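Local atomic coordinates of rhizobiales Sp. Pch2 (Marine metagenome, PDB entry 6PB3), a protein that is a Trip13/Pch2-like AAA+ ATPase that probably uses ATP to remodel HORMA domain proteins and so regulates cGAS-like enzymes in bacteriophage immunity. Residues V78-D82 with I221-R225; H35-S40 with L90-I94; F132-V136 with G186-L190; G51-W55 with V67-I71; R231-T236 with I249-V253. All blocks are in the same frame, centred on the assembly; numbering follows the deposited sequence.

Interaction 1 (V78-D82 with I221-R225); sequences VLAGD and ITFDR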
loop_
_atom_site.group_PDB
_atom_site.type_symbol
_atom_site.label_atom_id
_atom_site.label_comp_id
_atom_site.label_asym_id
_atom_site.label_seq_id
_atom_site.Cartn_x
_atom_site.Cartn_y
_atom_site.Cartn_z
ATOM N N VAL A 78 24.802 15.551 -0.574
ATOM C CA VAL A 78 23.765 14.703 -1.146
ATOM C C VAL A 78 23.008 15.510 -2.190
ATOM O O VAL A 78 22.549 16.623 -1.907
ATOM C CB VAL A 78 22.822 14.175 -0.053
ATOM C CG1 VAL A 78 21.600 13.472 -0.671
ATOM C CG2 VAL A 78 23.562 13.188 0.833
ATOM N N LEU A 79 22.888 14.958 -3.396
ATOM C CA LEU A 79 22.022 15.495 -4.441
ATOM C C LEU A 79 20.810 14.591 -4.532
ATOM O O LEU A 79 20.944 13.414 -4.880
ATOM C CB LEU A 79 22.742 15.568 -5.794
ATOM C CG LEU A 79 24.102 16.253 -5.890
ATOM C CD1 LEU A 79 24.497 16.422 -7.382
ATOM C CD2 LEU A 79 24.095 17.591 -5.187
ATOM N N ALA A 80 19.630 15.138 -4.226
ATOM C CA ALA A 80 18.408 14.347 -4.130
ATOM C C ALA A 80 17.310 14.966 -4.983
ATOM O O ALA A 80 17.169 16.192 -5.023
ATOM C CB ALA A 80 17.921 14.265 -2.674
ATOM N N GLY A 81 16.523 14.135 -5.653
ATOM C CA GLY A 81 15.356 14.626 -6.355
ATOM C C GLY A 81 15.071 13.858 -7.634
ATOM O O GLY A 81 15.612 12.781 -7.874
ATOM N N ASP A 82 14.196 14.462 -8.443
ATOM C CA ASP A 82 13.627 13.832 -9.625
ATOM C C ASP A 82 14.687 13.263 -10.562
ATOM O O ASP A 82 15.737 13.869 -10.801
ATOM C CB ASP A 82 12.760 14.847 -10.381
ATOM C CG ASP A 82 11.621 15.397 -9.520
ATOM O OD1 ASP A 82 11.189 14.687 -8.588
ATOM O OD2 ASP A 82 11.159 16.533 -9.774
ATOM N N ILE A 221 21.139 19.061 -1.369
ATOM C CA ILE A 221 20.723 19.971 -2.436
ATOM C C ILE A 221 19.623 19.276 -3.204
ATOM O O ILE A 221 19.827 18.169 -3.728
ATOM C CB ILE A 221 21.886 20.343 -3.367
ATOM C CG1 ILE A 221 22.982 21.091 -2.604
ATOM C CG2 ILE A 221 21.392 21.199 -4.590
ATOM C CD1 ILE A 221 24.263 21.259 -3.464
ATOM N N THR A 222 18.463 19.915 -3.291
ATOM C CA THR A 222 17.291 19.230 -3.798
ATOM C C THR A 222 16.958 19.681 -5.214
ATOM O O THR A 222 17.078 20.865 -5.550
ATOM C CB THR A 222 16.094 19.434 -2.863
ATOM O OG1 THR A 222 15.858 20.835 -2.661
ATOM C CG2 THR A 222 16.390 18.774 -1.498
ATOM N N PHE A 223 16.536 18.712 -6.028
ATOM C CA PHE A 223 16.149 18.876 -7.422
ATOM C C PHE A 223 14.685 18.462 -7.500
ATOM O O PHE A 223 14.348 17.294 -7.720
ATOM C CB PHE A 223 17.027 18.033 -8.356
ATOM C CG PHE A 223 18.490 18.370 -8.280
ATOM C CD1 PHE A 223 19.223 18.072 -7.146
ATOM C CD2 PHE A 223 19.130 18.999 -9.338
ATOM C CE1 PHE A 223 20.569 18.404 -7.059
ATOM C CE2 PHE A 223 20.482 19.325 -9.263
ATOM C CZ PHE A 223 21.201 19.020 -8.132
ATOM N N ASP A 224 13.809 19.416 -7.301
ATOM C CA ASP A 224 12.401 19.174 -7.506
ATOM C C ASP A 224 11.953 20.014 -8.687
ATOM O O ASP A 224 12.778 20.541 -9.448
ATOM C CB ASP A 224 11.598 19.455 -6.234
ATOM C CG ASP A 224 12.145 20.617 -5.442
ATOM O OD1 ASP A 224 12.345 21.693 -6.037
ATOM O OD2 ASP A 224 12.359 20.455 -4.217
ATOM N N ARG A 225 10.644 20.122 -8.846
ATOM C CA ARG A 225 10.080 20.663 -10.069
ATOM C C ARG A 225 10.482 22.129 -10.222
ATOM O O ARG A 225 10.388 22.894 -9.256
ATOM C CB ARG A 225 8.563 20.473 -10.036
ATOM C CG ARG A 225 8.206 18.976 -9.967
ATOM C CD ARG A 225 6.718 18.628 -10.046
ATOM N NE ARG A 225 6.541 17.183 -9.877
ATOM C CZ ARG A 225 6.059 16.350 -10.799
ATOM N NH1 ARG A 225 5.653 16.805 -11.978
ATOM N NH2 ARG A 225 5.966 15.053 -10.534
HETATM O O HOH W 1 12.269 18.245 -11.669
#
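F223 lays its ring beside L79, with L79 CB 3.8 Å from F223 CE1. L79 CD2 meets I221 CB at 4.0 Å on the same face of the sheet. Helices 33-47 and 87-93 cover this face through H35, L39, L90 and A91. A80 and T222 point to the other face. The strands run parallel in the register L79-I221, A80-T222 and G81-F223. Four backbone hydrogen bonds join them: I221 N to V78 O (2.9 Å), A80 N to I221 O (3.1 Å), F223 N to A80 O (2.8 Å) and D82 N to F223 O (2.9 Å). A CB on G81 would lie 2.0 Å from F223 O and, at these backbone angles, jam against A80 O; both call for glycine. Past it, a water bonds D82 OD2 at 2.8 Å and, weakly, D224 O at 3.2 Å. T222 OG1 hydrogen-bonds R274 NH2 of the second subunit. Strand 76-81 leads into a probable Walker A P-loop and lies between 197-203 and 219-223, as in the parallel core of AAA+ P-loop NTPases.

Interaction 2 (H35-S40 with L90-I94); sequences HKSRLS and LAETI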
loop_
_atom_site.group_PDB
_atom_site.type_symbol
_atom_site.label_atom_id
_atom_site.label_comp_id
_atom_site.label_asym_id
_atom_site.label_seq_id
_atom_site.Cartn_x
_atom_site.Cartn_y
_atom_site.Cartn_z
ATOM N N HIS A 35 21.735 25.413 -8.057
ATOM C CA HIS A 35 22.295 24.129 -7.633
ATOM C C HIS A 35 23.797 24.060 -7.902
ATOM O O HIS A 35 24.551 23.493 -7.097
ATOM C CB HIS A 35 21.569 22.974 -8.330
ATOM C CG HIS A 35 20.076 23.047 -8.231
ATOM N ND1 HIS A 35 19.335 23.989 -8.908
ATOM C CD2 HIS A 35 19.186 22.311 -7.519
ATOM C CE1 HIS A 35 18.053 23.821 -8.634
ATOM N NE2 HIS A 35 17.935 22.809 -7.793
ATOM N N LYS A 36 24.242 24.640 -9.026
ATOM C CA LYS A 36 25.665 24.700 -9.375
ATOM C C LYS A 36 26.450 25.486 -8.348
ATOM O O LYS A 36 27.502 25.039 -7.873
ATOM C CB LYS A 36 25.867 25.376 -10.742
ATOM C CG LYS A 36 25.357 24.657 -11.980
ATOM C CD LYS A 36 25.638 25.537 -13.231
ATOM C CE LYS A 36 25.075 24.944 -14.503
ATOM N NZ LYS A 36 25.110 25.915 -15.658
ATOM N N SER A 37 25.974 26.695 -8.043
ATOM C CA SER A 37 26.639 27.568 -7.080
ATOM C C SER A 37 26.749 26.911 -5.706
ATOM O O SER A 37 27.816 26.922 -5.082
ATOM C CB SER A 37 25.874 28.889 -6.979
ATOM O OG SER A 37 26.244 29.620 -5.826
ATOM N N ARG A 38 25.649 26.342 -5.207
ATOM C CA ARG A 38 25.697 25.723 -3.884
ATOM C C ARG A 38 26.611 24.502 -3.880
ATOM O O ARG A 38 27.449 24.343 -2.986
ATOM C CB ARG A 38 24.295 25.336 -3.417
ATOM C CG ARG A 38 23.376 26.503 -3.197
ATOM C CD ARG A 38 21.982 26.013 -2.761
ATOM N NE ARG A 38 21.033 27.119 -2.770
ATOM C CZ ARG A 38 19.719 26.989 -2.622
ATOM N NH1 ARG A 38 19.171 25.796 -2.449
ATOM N NH2 ARG A 38 18.951 28.064 -2.644
ATOM N N LEU A 39 26.476 23.636 -4.883
ATOM C CA LEU A 39 27.344 22.468 -4.940
ATOM C C LEU A 39 28.798 22.893 -5.044
ATOM O O LEU A 39 29.652 22.392 -4.304
ATOM C CB LEU A 39 26.940 21.560 -6.108
ATOM C CG LEU A 39 27.758 20.275 -6.257
ATOM C CD1 LEU A 39 27.698 19.489 -4.934
ATOM C CD2 LEU A 39 27.323 19.386 -7.453
ATOM N N SER A 40 29.092 23.865 -5.916
ATOM C CA SER A 40 30.478 24.271 -6.121
ATOM C C SER A 40 31.051 24.920 -4.865
ATOM O O SER A 40 32.198 24.659 -4.478
ATOM C CB SER A 40 30.578 25.229 -7.331
ATOM O OG SER A 40 31.727 26.035 -7.230
ATOM N N LEU A 90 25.511 17.047 -13.387
ATOM C CA LEU A 90 26.080 18.114 -12.567
ATOM C C LEU A 90 27.224 17.594 -11.701
ATOM O O LEU A 90 28.296 18.206 -11.637
ATOM C CB LEU A 90 24.987 18.744 -11.703
ATOM C CG LEU A 90 25.448 19.870 -10.782
ATOM C CD1 LEU A 90 25.974 21.055 -11.616
ATOM C CD2 LEU A 90 24.324 20.316 -9.885
ATOM N N ALA A 91 27.026 16.448 -11.046
ATOM C CA ALA A 91 28.064 15.937 -10.162
ATOM C C ALA A 91 29.325 15.565 -10.929
ATOM O O ALA A 91 30.428 15.671 -10.385
ATOM C CB ALA A 91 27.536 14.730 -9.377
ATOM N N GLU A 92 29.182 15.106 -12.174
ATOM C CA GLU A 92 30.332 14.686 -12.966
ATOM C C GLU A 92 31.095 15.846 -13.571
ATOM O O GLU A 92 32.201 15.635 -14.076
ATOM C CB GLU A 92 29.896 13.761 -14.098
ATOM C CG GLU A 92 29.418 12.388 -13.651
ATOM C CD GLU A 92 29.002 11.542 -14.843
ATOM O OE1 GLU A 92 28.842 12.115 -15.942
ATOM O OE2 GLU A 92 28.835 10.312 -14.689
ATOM N N THR A 93 30.536 17.052 -13.568
ATOM C CA THR A 93 31.214 18.177 -14.195
ATOM C C THR A 93 31.515 19.334 -13.253
ATOM O O THR A 93 32.365 20.168 -13.590
ATOM C CB THR A 93 30.386 18.703 -15.377
ATOM O OG1 THR A 93 29.076 19.075 -14.923
ATOM C CG2 THR A 93 30.267 17.628 -16.440
ATOM N N ILE A 94 30.870 19.389 -12.084
ATOM C CA ILE A 94 30.970 20.532 -11.181
ATOM C C ILE A 94 32.395 20.770 -10.704
ATOM O O ILE A 94 32.728 21.887 -10.288
ATOM C CB ILE A 94 30.012 20.327 -9.985
ATOM C CG1 ILE A 94 29.752 21.640 -9.250
ATOM C CG2 ILE A 94 30.542 19.249 -9.032
ATOM C CD1 ILE A 94 29.251 22.743 -10.172
#
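H35 starts the contact modestly, its CB 4.1 Å from L90 CD2. The imidazole leads away to interaction 1, where it meets the F223 ring. K36 gives only the root of its chain: CG lies 3.7 Å from L90 CD1, and its backbone O is 3.7 Å from I94 CD1. Its NZ goes instead to the carbonyls of L26 and L29. L39 points toward the other segment. L39 CD2 is 3.6 Å from I94 CG2 and 3.9 Å from L90 CG, so the leucine fits into the notch between L90 and I94. Helix 87-93 follows the probable P-loop in the AAA+ fold, and L39 and A91 both also touch L79 of the strand before that loop. Helix 33-47 thus packs on the P-loop helix and the sheet at once. No hydrogen bond crosses between the segments. One turn after K36, S40 brings CB to 4.0 Å from I94 CD1, while its OG bonds R101 and D97.

Interaction 3 (F132-V136 with G186-L190); sequences FEHTV and GIDRL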
loop_
_atom_site.group_PDB
_atom_site.type_symbol
_atom_site.label_atom_id
_atom_site.label_comp_id
_atom_site.label_asym_id
_atom_site.label_seq_id
_atom_site.Cartn_x
_atom_site.Cartn_y
_atom_site.Cartn_z
ATOM N N PHE A 132 37.487 4.349 -0.359
ATOM C CA PHE A 132 37.826 5.331 0.664
ATOM C C PHE A 132 39.304 5.275 1.013
ATOM O O PHE A 132 39.926 6.317 1.249
ATOM C CB PHE A 132 36.972 5.130 1.910
ATOM C CG PHE A 132 35.659 5.842 1.846
ATOM C CD1 PHE A 132 35.608 7.223 1.925
ATOM C CD2 PHE A 132 34.483 5.140 1.678
ATOM C CE1 PHE A 132 34.403 7.881 1.873
ATOM C CE2 PHE A 132 33.277 5.796 1.615
ATOM C CZ PHE A 132 33.234 7.162 1.709
ATOM N N GLU A 133 39.889 4.078 1.044
ATOM C CA GLU A 133 41.317 3.986 1.309
ATOM C C GLU A 133 42.122 4.683 0.217
ATOM O O GLU A 133 43.071 5.424 0.502
ATOM C CB GLU A 133 41.744 2.530 1.432
ATOM C CG GLU A 133 43.228 2.394 1.745
ATOM C CD GLU A 133 43.608 3.066 3.051
ATOM O OE1 GLU A 133 42.772 3.085 3.978
ATOM O OE2 GLU A 133 44.742 3.575 3.155
ATOM N N HIS A 134 41.756 4.452 -1.044
ATOM C CA HIS A 134 42.427 5.140 -2.141
ATOM C C HIS A 134 42.240 6.646 -2.026
ATOM O O HIS A 134 43.200 7.413 -2.173
ATOM C CB HIS A 134 41.897 4.624 -3.480
ATOM C CG HIS A 134 42.609 5.182 -4.676
ATOM N ND1 HIS A 134 42.005 6.048 -5.562
ATOM C CD2 HIS A 134 43.870 4.992 -5.137
ATOM C CE1 HIS A 134 42.860 6.369 -6.517
ATOM N NE2 HIS A 134 43.999 5.742 -6.282
ATOM N N THR A 135 41.014 7.086 -1.734
ATOM C CA THR A 135 40.745 8.514 -1.631
ATOM C C THR A 135 41.604 9.161 -0.552
ATOM O O THR A 135 42.183 10.234 -0.770
ATOM C CB THR A 135 39.264 8.740 -1.351
ATOM O OG1 THR A 135 38.488 8.070 -2.351
ATOM C CG2 THR A 135 38.935 10.218 -1.374
ATOM N N VAL A 136 41.726 8.505 0.606
ATOM C CA VAL A 136 42.573 9.018 1.680
ATOM C C VAL A 136 44.024 9.107 1.224
ATOM O O VAL A 136 44.700 10.120 1.443
ATOM C CB VAL A 136 42.426 8.138 2.937
ATOM C CG1 VAL A 136 43.418 8.559 4.009
ATOM C CG2 VAL A 136 40.996 8.194 3.463
ATOM N N GLY A 186 34.117 5.514 6.163
ATOM C CA GLY A 186 34.910 6.269 5.203
ATOM C C GLY A 186 34.683 7.762 5.322
ATOM O O GLY A 186 35.637 8.550 5.327
ATOM N N ILE A 187 33.418 8.171 5.422
ATOM C CA ILE A 187 33.081 9.586 5.546
ATOM C C ILE A 187 33.682 10.177 6.814
ATOM O O ILE A 187 34.253 11.272 6.800
ATOM C CB ILE A 187 31.558 9.757 5.544
ATOM C CG1 ILE A 187 30.991 9.387 4.180
ATOM C CG2 ILE A 187 31.177 11.165 5.962
ATOM C CD1 ILE A 187 29.506 9.468 4.162
ATOM N N ASP A 188 33.518 9.482 7.941
ATOM C CA ASP A 188 34.085 9.963 9.197
ATOM C C ASP A 188 35.593 10.117 9.089
ATOM O O ASP A 188 36.168 11.091 9.589
ATOM C CB ASP A 188 33.735 8.996 10.326
ATOM C CG ASP A 188 32.279 9.024 10.671
ATOM O OD1 ASP A 188 31.575 9.923 10.169
ATOM O OD2 ASP A 188 31.836 8.151 11.440
ATOM N N ARG A 189 36.247 9.162 8.430
ATOM C CA ARG A 189 37.695 9.208 8.287
ATOM C C ARG A 189 38.127 10.434 7.485
ATOM O O ARG A 189 39.114 11.096 7.829
ATOM C CB ARG A 189 38.163 7.910 7.635
ATOM C CG ARG A 189 39.640 7.650 7.663
ATOM C CD ARG A 189 39.881 6.252 7.133
ATOM N NE ARG A 189 41.249 6.044 6.680
ATOM C CZ ARG A 189 41.614 5.063 5.863
ATOM N NH1 ARG A 189 40.709 4.203 5.404
ATOM N NH2 ARG A 189 42.879 4.949 5.492
ATOM N N LEU A 190 37.385 10.767 6.424
ATOM C CA LEU A 190 37.679 11.981 5.670
ATOM C C LEU A 190 37.433 13.221 6.520
ATOM O O LEU A 190 38.142 14.228 6.387
ATOM C CB LEU A 190 36.832 12.038 4.397
ATOM C CG LEU A 190 37.100 10.995 3.310
ATOM C CD1 LEU A 190 36.274 11.278 2.051
ATOM C CD2 LEU A 190 38.575 10.940 2.980
#
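The F132 ring lies flat against the backbone of G186. G186 CA sits 3.5 Å from the F132 ring centroid and 13° off its normal, a CH-pi contact over the face. A CB on G186 would come 2.2 Å from F132 CD2, so the missing side chain is what lets the ring in. At the ring edge L190 CD1 is 3.9 Å from F132 CE1. I187 CG1 is 4.0 Å from F132 CZ. One turn on, V136 CG2 meets L190 CD2 at 3.7 Å. The segment axes run at 12°, 10.2 Å apart at closest approach. Beneath them F132 and T135 rest on both strands 151-157 and 197-203, L190 on the latter, so these are neighbouring helices on one face of the AAA+ sheet. Farther out, V136 CG2 lies over the R189 guanidinium, 3.9 Å from R189 NE. At the exposed edge R189 NH2 bonds E133 OE1 at a very short 2.4 Å in a salt bridge, and R189 NH1 reaches the same E133 OE1 weakly at 2.7 Å. The chemistry is thus layered: apolar burial next to the sheet, with one ion pair spanning the helices at the solvent side.

Interaction 4 (G51-W55 with V67-I71); sequences GLSAW and VKNVI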
loop_
_atom_site.group_PDB
_atom_site.type_symbol
_atom_site.label_atom_id
_atom_site.label_comp_id
_atom_site.label_asym_id
_atom_site.label_seq_id
_atom_site.Cartn_x
_atom_site.Cartn_y
_atom_site.Cartn_z
ATOM N N GLY A 51 38.940 29.253 3.756
ATOM C CA GLY A 51 38.323 30.301 2.963
ATOM C C GLY A 51 36.996 30.764 3.533
ATOM O O GLY A 51 36.635 31.936 3.410
ATOM N N LEU A 52 36.245 29.849 4.156
ATOM C CA LEU A 52 34.997 30.249 4.806
ATOM C C LEU A 52 35.276 31.033 6.083
ATOM O O LEU A 52 34.614 32.042 6.358
ATOM C CB LEU A 52 34.134 29.025 5.120
ATOM C CG LEU A 52 32.763 29.314 5.743
ATOM C CD1 LEU A 52 31.907 30.136 4.776
ATOM C CD2 LEU A 52 32.047 28.019 6.109
ATOM N N SER A 53 36.249 30.581 6.876
ATOM C CA SER A 53 36.626 31.326 8.074
ATOM C C SER A 53 37.081 32.733 7.722
ATOM O O SER A 53 36.697 33.701 8.387
ATOM C CB SER A 53 37.728 30.592 8.831
ATOM O OG SER A 53 37.408 29.224 8.979
ATOM N N ALA A 54 37.897 32.867 6.676
ATOM C CA ALA A 54 38.379 34.191 6.298
ATOM C C ALA A 54 37.232 35.077 5.840
ATOM O O ALA A 54 37.145 36.239 6.240
ATOM C CB ALA A 54 39.442 34.078 5.210
ATOM N N TRP A 55 36.319 34.530 5.028
ATOM C CA TRP A 55 35.142 35.299 4.632
ATOM C C TRP A 55 34.352 35.769 5.845
ATOM O O TRP A 55 33.926 36.928 5.902
ATOM C CB TRP A 55 34.241 34.481 3.708
ATOM C CG TRP A 55 32.878 35.103 3.571
ATOM C CD1 TRP A 55 32.508 36.076 2.694
ATOM C CD2 TRP A 55 31.717 34.814 4.363
ATOM N NE1 TRP A 55 31.186 36.405 2.878
ATOM C CE2 TRP A 55 30.677 35.645 3.897
ATOM C CE3 TRP A 55 31.453 33.929 5.414
ATOM C CZ2 TRP A 55 29.393 35.618 4.444
ATOM C CZ3 TRP A 55 30.174 33.909 5.963
ATOM C CH2 TRP A 55 29.164 34.749 5.476
ATOM N N VAL A 67 29.395 30.176 11.009
ATOM C CA VAL A 67 30.062 29.140 10.230
ATOM C C VAL A 67 30.497 27.960 11.077
ATOM O O VAL A 67 30.898 26.929 10.510
ATOM C CB VAL A 67 31.275 29.705 9.463
ATOM C CG1 VAL A 67 30.826 30.776 8.491
ATOM C CG2 VAL A 67 32.290 30.258 10.438
ATOM N N LYS A 68 30.441 28.075 12.411
ATOM C CA LYS A 68 30.847 26.970 13.272
ATOM C C LYS A 68 30.113 25.691 12.899
ATOM O O LYS A 68 30.699 24.603 12.910
ATOM C CB LYS A 68 30.597 27.319 14.743
ATOM N N ASN A 69 28.831 25.807 12.547
ATOM C CA ASN A 69 28.090 24.627 12.121
ATOM C C ASN A 69 28.554 24.140 10.752
ATOM O O ASN A 69 28.704 22.931 10.548
ATOM C CB ASN A 69 26.584 24.911 12.126
ATOM C CG ASN A 69 26.224 26.236 11.470
ATOM O OD1 ASN A 69 26.886 26.682 10.533
ATOM N ND2 ASN A 69 25.167 26.872 11.966
ATOM N N VAL A 70 28.820 25.056 9.812
ATOM C CA VAL A 70 29.074 24.648 8.428
ATOM C C VAL A 70 30.413 23.930 8.301
ATOM O O VAL A 70 30.554 22.982 7.521
ATOM C CB VAL A 70 29.010 25.863 7.484
ATOM C CG1 VAL A 70 29.414 25.462 6.084
ATOM C CG2 VAL A 70 27.634 26.450 7.471
ATOM N N ILE A 71 31.416 24.365 9.054
ATOM C CA ILE A 71 32.771 23.880 8.814
ATOM C C ILE A 71 32.932 22.459 9.331
ATOM O O ILE A 71 33.487 21.589 8.651
ATOM C CB ILE A 71 33.793 24.833 9.453
ATOM C CG1 ILE A 71 33.972 26.063 8.570
ATOM C CG2 ILE A 71 35.120 24.131 9.673
ATOM C CD1 ILE A 71 35.046 26.992 9.064
#
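L52, V67 and I71 lose the most surface here. L52 points from helix 49-59 into the opposing segment and touches three of its residues. L52 CG is 3.7 Å from V67 CG1. L52 CD2 is 3.7 Å from V70 CG1 and also 3.7 Å from I71 CG1. V67 sits just before helix 68-71 and turns its side chain toward helix 49-59. V67 CG1 meets the L52 branch and also the edge of the W55 indole, 4.1 Å from W55 CZ3. I71 stands one turn after V67. It also packs against L52 and brings I71 CD1 to 3.3 Å from S53 OG. That hydroxyl makes a weak hydrogen bond to P49 O within its own helix. With no hydrogen bond across it, the contact is wholly one of side-chain packing. The second subunit reaches the same region. W55 NE1 bonds T287 O of the second subunit, W55 also packs on its P285, and L52 packs on its Y284. The short helix 68-71 leads on to strand 76-81 of the AAA+ core. The arrangement is a local apolar contact between helix 49-59 and the start of helix 68-71, set at the subunit interface of a six-chain AAA+ assembly.

Interaction 5 (R231-T236 with I249-V253); sequences RRAVIT and IEGLV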
loop_
_atom_site.group_PDB
_atom_site.type_symbol
_atom_site.label_atom_id
_atom_site.label_comp_id
_atom_site.label_asym_id
_atom_site.label_seq_id
_atom_site.Cartn_x
_atom_site.Cartn_y
_atom_site.Cartn_z
ATOM N N ARG A 231 11.969 27.607 -14.919
ATOM C CA ARG A 231 11.371 27.275 -16.206
ATOM C C ARG A 231 11.656 28.367 -17.224
ATOM O O ARG A 231 11.940 28.078 -18.391
ATOM C CB ARG A 231 9.861 27.044 -16.055
ATOM C CG ARG A 231 9.531 25.892 -15.122
ATOM C CD ARG A 231 8.131 25.363 -15.365
ATOM N NE ARG A 231 7.135 26.423 -15.287
ATOM C CZ ARG A 231 6.748 26.980 -14.146
ATOM N NH1 ARG A 231 7.285 26.581 -12.993
ATOM N NH2 ARG A 231 5.833 27.938 -14.156
ATOM N N ARG A 232 11.604 29.626 -16.792
ATOM C CA ARG A 232 11.938 30.734 -17.679
ATOM C C ARG A 232 13.364 30.613 -18.209
ATOM O O ARG A 232 13.606 30.829 -19.400
ATOM C CB ARG A 232 11.750 32.062 -16.943
ATOM C CG ARG A 232 11.594 33.267 -17.862
ATOM C CD ARG A 232 11.552 34.579 -17.084
ATOM N NE ARG A 232 11.207 34.365 -15.682
ATOM C CZ ARG A 232 9.984 34.492 -15.184
ATOM N NH1 ARG A 232 8.981 34.842 -15.969
ATOM N NH2 ARG A 232 9.766 34.278 -13.898
ATOM N N ALA A 233 14.322 30.252 -17.348
ATOM C CA ALA A 233 15.719 30.199 -17.789
ATOM C C ALA A 233 15.938 29.090 -18.815
ATOM O O ALA A 233 16.621 29.299 -19.826
ATOM C CB ALA A 233 16.664 30.019 -16.593
ATOM N N VAL A 234 15.365 27.908 -18.585
ATOM C CA VAL A 234 15.504 26.834 -19.564
ATOM C C VAL A 234 14.898 27.250 -20.896
ATOM O O VAL A 234 15.488 27.041 -21.962
ATOM C CB VAL A 234 14.853 25.543 -19.043
ATOM C CG1 VAL A 234 14.846 24.493 -20.150
ATOM C CG2 VAL A 234 15.583 25.030 -17.798
ATOM N N ILE A 235 13.721 27.867 -20.854
ATOM C CA ILE A 235 12.998 28.170 -22.084
ATOM C C ILE A 235 13.674 29.316 -22.834
ATOM O O ILE A 235 13.920 29.234 -24.046
ATOM C CB ILE A 235 11.525 28.473 -21.758
ATOM C CG1 ILE A 235 10.843 27.201 -21.239
ATOM C CG2 ILE A 235 10.805 29.016 -22.985
ATOM C CD1 ILE A 235 9.605 27.474 -20.468
ATOM N N THR A 236 13.990 30.394 -22.121
ATOM C CA THR A 236 14.672 31.531 -22.733
ATOM C C THR A 236 16.014 31.118 -23.333
ATOM O O THR A 236 16.290 31.387 -24.508
ATOM C CB THR A 236 14.863 32.637 -21.694
ATOM O OG1 THR A 236 13.580 33.065 -21.208
ATOM C CG2 THR A 236 15.601 33.824 -22.305
ATOM N N ILE A 249 7.362 33.658 -24.340
ATOM C CA ILE A 249 8.078 32.843 -23.365
ATOM C C ILE A 249 7.254 32.686 -22.093
ATOM O O ILE A 249 7.180 31.596 -21.513
ATOM C CB ILE A 249 9.467 33.445 -23.081
ATOM C CG1 ILE A 249 10.385 33.163 -24.273
ATOM C CG2 ILE A 249 10.029 32.888 -21.781
ATOM C CD1 ILE A 249 11.791 33.701 -24.141
ATOM N N GLU A 250 6.607 33.764 -21.653
ATOM C CA GLU A 250 5.822 33.694 -20.426
ATOM C C GLU A 250 4.649 32.734 -20.579
ATOM O O GLU A 250 4.283 32.031 -19.629
ATOM C CB GLU A 250 5.338 35.087 -20.032
ATOM C CG GLU A 250 6.457 35.995 -19.576
ATOM C CD GLU A 250 7.297 35.367 -18.476
ATOM O OE1 GLU A 250 6.718 34.855 -17.490
ATOM O OE2 GLU A 250 8.540 35.375 -18.600
ATOM N N GLY A 251 4.049 32.686 -21.772
ATOM C CA GLY A 251 3.013 31.698 -22.025
ATOM C C GLY A 251 3.508 30.275 -21.850
ATOM O O GLY A 251 2.822 29.433 -21.267
ATOM N N LEU A 252 4.717 29.990 -22.334
ATOM C CA LEU A 252 5.267 28.648 -22.174
ATOM C C LEU A 252 5.685 28.384 -20.736
ATOM O O LEU A 252 5.613 27.245 -20.270
ATOM C CB LEU A 252 6.460 28.448 -23.104
ATOM C CG LEU A 252 6.242 28.376 -24.605
ATOM C CD1 LEU A 252 7.583 28.494 -25.326
ATOM C CD2 LEU A 252 5.559 27.058 -24.950
ATOM N N VAL A 253 6.129 29.420 -20.027
ATOM C CA VAL A 253 6.381 29.295 -18.594
ATOM C C VAL A 253 5.093 28.940 -17.860
ATOM O O VAL A 253 5.059 28.045 -17.007
ATOM C CB VAL A 253 6.989 30.597 -18.048
ATOM C CG1 VAL A 253 7.014 30.561 -16.518
ATOM C CG2 VAL A 253 8.374 30.810 -18.609
#
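I235 is the central bump. It points from segment 231-236 of helix 228-239 into the hollow between I249, L252 and V253. I235 CG2 lies 4.1 Å from I249 CG2 and 4.0 Å from L252 CD1, while I235 CD1 is 4.0 Å from V253 CG2. V253 fills a return hollow beside R232, V253 CG2 being 3.7 Å from R232 CA. I249 lies between R232 and T236, with I249 CD1 3.5 Å from T236 OG1. The segment axes cross at 129°, 9.4 Å apart at closest approach. At the margin R232 NH1 forms a salt bridge with E250 OE2 at 2.7 Å. R231 bonds V253 O through NE at 3.1 Å and NH2 at 3.0 Å; its guanidinium also pairs with D228. The helices probably belong to the small helical (lid) domain that follows the AAA+ core. The apolar fit of I235 is thus backed by directional bonds, a two-pronged arginine-to-carbonyl link and one salt bridge, which fix how the helices sit against each other.

How the interactions relate
Interactions 1 and 2 make the centre of the chain and touch directly: H35 and L90 meet F223, and L39 meets I221. Strand 76-81 and helix 87-93 belong to one strand-loop-helix unit. Interaction 1 relies on backbone hydrogen bonds, interaction 2 on apolar side chains. Interaction 3 lies within the chain loop closed by interaction 1 and adds a surface ion pair to a buried core. Interaction 4 is nested likewise within interaction 2, but it is peripheral, apolar and in contact with the second subunit. Interaction 5 follows strand 219-223 in the helical region and carries the most varied polar bonds. Its centre is about 43 Å from that of interaction 3, on the opposite side of the chain's centre.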